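Local coordinates for probable chemoreceptor (Methyl-accepting chemotaxis) transmembrane protein (Rhizobium meliloti, PDB 6D8V) that probably senses quaternary ammonium compounds such as dimethyl-prolinium through its sensory domain and so steers bacterial chemotaxis, at residues F67-W72 and V147-T152. Numbering follows the deposited sequence.
With PBE (1,1-dimethyl-prolinium), chain C.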
loop_
_atom_site.group_PDB
_atom_site.type_symbol
_atom_site.label_atom_id
_atom_site.label_comp_id
_atom_site.label_asym_id
_atom_site.label_seq_id
_atom_site.Cartn_x
_atom_site.Cartn_y
_atom_site.Cartn_z
ATOM N N PHE A 67 -10.437 5.389 -0.168
ATOM C CA PHE A 67 -9.023 5.319 0.173
ATOM C C PHE A 67 -8.226 4.433 -0.774
ATOM O O PHE A 67 -6.996 4.389 -0.665
ATOM C CB PHE A 67 -8.868 4.834 1.613
ATOM C CG PHE A 67 -7.488 5.000 2.167
ATOM C CD1 PHE A 67 -6.883 6.254 2.200
ATOM C CD2 PHE A 67 -6.801 3.906 2.673
ATOM C CE1 PHE A 67 -5.602 6.415 2.713
ATOM C CE2 PHE A 67 -5.530 4.050 3.196
ATOM C CZ PHE A 67 -4.924 5.314 3.215
ATOM N N ALA A 68 -8.886 3.747 -1.704
ATOM C CA ALA A 68 -8.200 2.951 -2.712
ATOM C C ALA A 68 -7.936 3.797 -3.955
ATOM O O ALA A 68 -8.860 4.403 -4.506
ATOM C CB ALA A 68 -9.029 1.718 -3.067
ATOM N N PHE A 69 -6.671 3.840 -4.391
ATOM C CA PHE A 69 -6.320 4.590 -5.593
ATOM C C PHE A 69 -6.687 3.830 -6.856
ATOM O O PHE A 69 -7.003 4.445 -7.880
ATOM C CB PHE A 69 -4.823 4.911 -5.606
ATOM C CG PHE A 69 -4.392 5.807 -6.747
ATOM C CD1 PHE A 69 -4.469 7.186 -6.628
ATOM C CD2 PHE A 69 -3.875 5.273 -7.927
ATOM C CE1 PHE A 69 -4.065 8.011 -7.663
ATOM C CE2 PHE A 69 -3.471 6.096 -8.968
ATOM C CZ PHE A 69 -3.566 7.463 -8.834
ATOM N N GLY A 70 -6.643 2.504 -6.802
ATOM C CA GLY A 70 -6.874 1.690 -7.981
ATOM C C GLY A 70 -7.144 0.256 -7.616
ATOM O O GLY A 70 -6.783 -0.217 -6.530
ATOM N N SER A 71 -7.789 -0.447 -8.548
ATOM C CA SER A 71 -8.155 -1.848 -8.406
ATOM C C SER A 71 -7.729 -2.572 -9.674
ATOM O O SER A 71 -8.018 -2.103 -10.781
ATOM C CB SER A 71 -9.667 -1.997 -8.173
ATOM O OG SER A 71 -10.028 -3.315 -7.798
ATOM N N TRP A 72 -7.044 -3.705 -9.527
ATOM C CA TRP A 72 -6.466 -4.362 -10.690
ATOM C C TRP A 72 -6.584 -5.874 -10.558
ATOM O O TRP A 72 -7.033 -6.410 -9.535
ATOM C CB TRP A 72 -5.005 -3.939 -10.884
ATOM C CG TRP A 72 -4.214 -3.979 -9.619
ATOM C CD1 TRP A 72 -4.039 -2.957 -8.724
ATOM C CD2 TRP A 72 -3.485 -5.094 -9.098
ATOM N NE1 TRP A 72 -3.242 -3.368 -7.687
ATOM C CE2 TRP A 72 -2.888 -4.676 -7.892
ATOM C CE3 TRP A 72 -3.271 -6.402 -9.536
ATOM C CZ2 TRP A 72 -2.099 -5.520 -7.121
ATOM C CZ3 TRP A 72 -2.491 -7.237 -8.765
ATOM C CH2 TRP A 72 -1.912 -6.794 -7.574
ATOM N N VAL A 147 -1.014 9.305 -14.613
ATOM C CA VAL A 147 0.210 10.028 -14.304
ATOM C C VAL A 147 1.034 9.170 -13.355
ATOM O O VAL A 147 0.474 8.518 -12.460
ATOM C CB VAL A 147 -0.107 11.411 -13.719
ATOM C CG1 VAL A 147 0.995 11.864 -12.796
ATOM C CG2 VAL A 147 -0.324 12.402 -14.845
ATOM N N PRO A 148 2.351 9.117 -13.535
ATOM C CA PRO A 148 3.200 8.358 -12.611
ATOM C C PRO A 148 2.881 8.697 -11.163
ATOM O O PRO A 148 2.820 9.869 -10.775
ATOM C CB PRO A 148 4.616 8.797 -13.001
ATOM C CG PRO A 148 4.505 9.214 -14.427
ATOM C CD PRO A 148 3.119 9.761 -14.612
ATOM N N THR A 149 2.668 7.661 -10.358
ATOM C CA THR A 149 2.297 7.863 -8.966
ATOM C C THR A 149 2.888 6.745 -8.120
ATOM O O THR A 149 2.851 5.575 -8.505
ATOM C CB THR A 149 0.770 7.922 -8.792
ATOM O OG1 THR A 149 0.166 6.835 -9.497
ATOM C CG2 THR A 149 0.209 9.234 -9.328
ATOM N N THR A 150 3.415 7.115 -6.959
ATOM C CA THR A 150 4.024 6.160 -6.042
ATOM C C THR A 150 2.972 5.594 -5.089
ATOM O O THR A 150 2.267 6.344 -4.409
ATOM C CB THR A 150 5.148 6.837 -5.261
ATOM O OG1 THR A 150 4.641 8.029 -4.647
ATOM C CG2 THR A 150 6.272 7.222 -6.195
ATOM N N MET A 151 2.872 4.271 -5.039
ATOM C CA MET A 151 1.795 3.620 -4.308
ATOM C C MET A 151 2.306 2.323 -3.694
ATOM O O MET A 151 3.349 1.788 -4.089
ATOM C CB MET A 151 0.615 3.301 -5.226
ATOM C CG MET A 151 1.016 2.330 -6.320
ATOM S SD MET A 151 -0.285 1.924 -7.473
ATOM C CE MET A 151 -0.746 3.549 -8.071
ATOM N N THR A 152 1.550 1.823 -2.720
ATOM C CA THR A 152 1.705 0.485 -2.176
ATOM C C THR A 152 0.482 -0.339 -2.557
ATOM O O THR A 152 -0.627 0.195 -2.660
ATOM C CB THR A 152 1.849 0.518 -0.650
ATOM O OG1 THR A 152 2.145 -0.799 -0.170
ATOM C CG2 THR A 152 0.559 0.999 -0.013
HETATM N N PBE C . -0.650 -1.788 -10.864
HETATM C CD PBE C . -0.749 -2.865 -10.130
HETATM C CA PBE C . 0.855 -1.691 -11.053
HETATM C CB PBE C . 1.234 -3.196 -11.359
HETATM C CG PBE C . 0.403 -3.881 -10.700
HETATM C CE PBE C . -1.367 -1.985 -12.142
HETATM C CF PBE C . -1.168 -0.614 -10.136
HETATM C C PBE C . 1.322 -0.801 -12.091
HETATM O O PBE C . 2.502 -0.923 -12.520
HETATM O OXT PBE C . 0.584 0.109 -12.552
#
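Met151 touches Phe69 with its methyl and the bound dimethyl-prolinium with its sulfur. From CB its chain runs extended through CG to SD, where Met151 SD meets the ligand's N-methyl CF at 3.8 Å; it then bends at the last torsion (chi3 57°), which carries Met151 CE back to Phe69 CD2 at 3.6 Å. The methyl approaches the phenyl ring obliquely, an apolar contact. Farther out on the same ring, Phe69 CE2 lies 3.7 Å from Thr149 OG1, a hydroxyl that also makes a weak hydrogen bond to Val147 O. With CG anti to the backbone N (chi1 -174°), the Phe69 ring is carried out toward strand 149-160. Trp72 lays one indole face against the ligand, whose CD sits 3.4 Å above the ring plane, displaced from the ring centre, while NE1 hydrogen-bonds to Asp171 OD1. A leucine in place of Trp72 would probably deprive the quaternary ammonium end of this aromatic face and leave Asp171 without its indole N-H partner. In the first PDC sensor domain, of the Cache clan, strand 163-173 pairs with both 70-75 and 149-160; Phe69, just ahead of strand 70-75, meets Met151 across it, and Met151 and Trp72 line the ligand pocket.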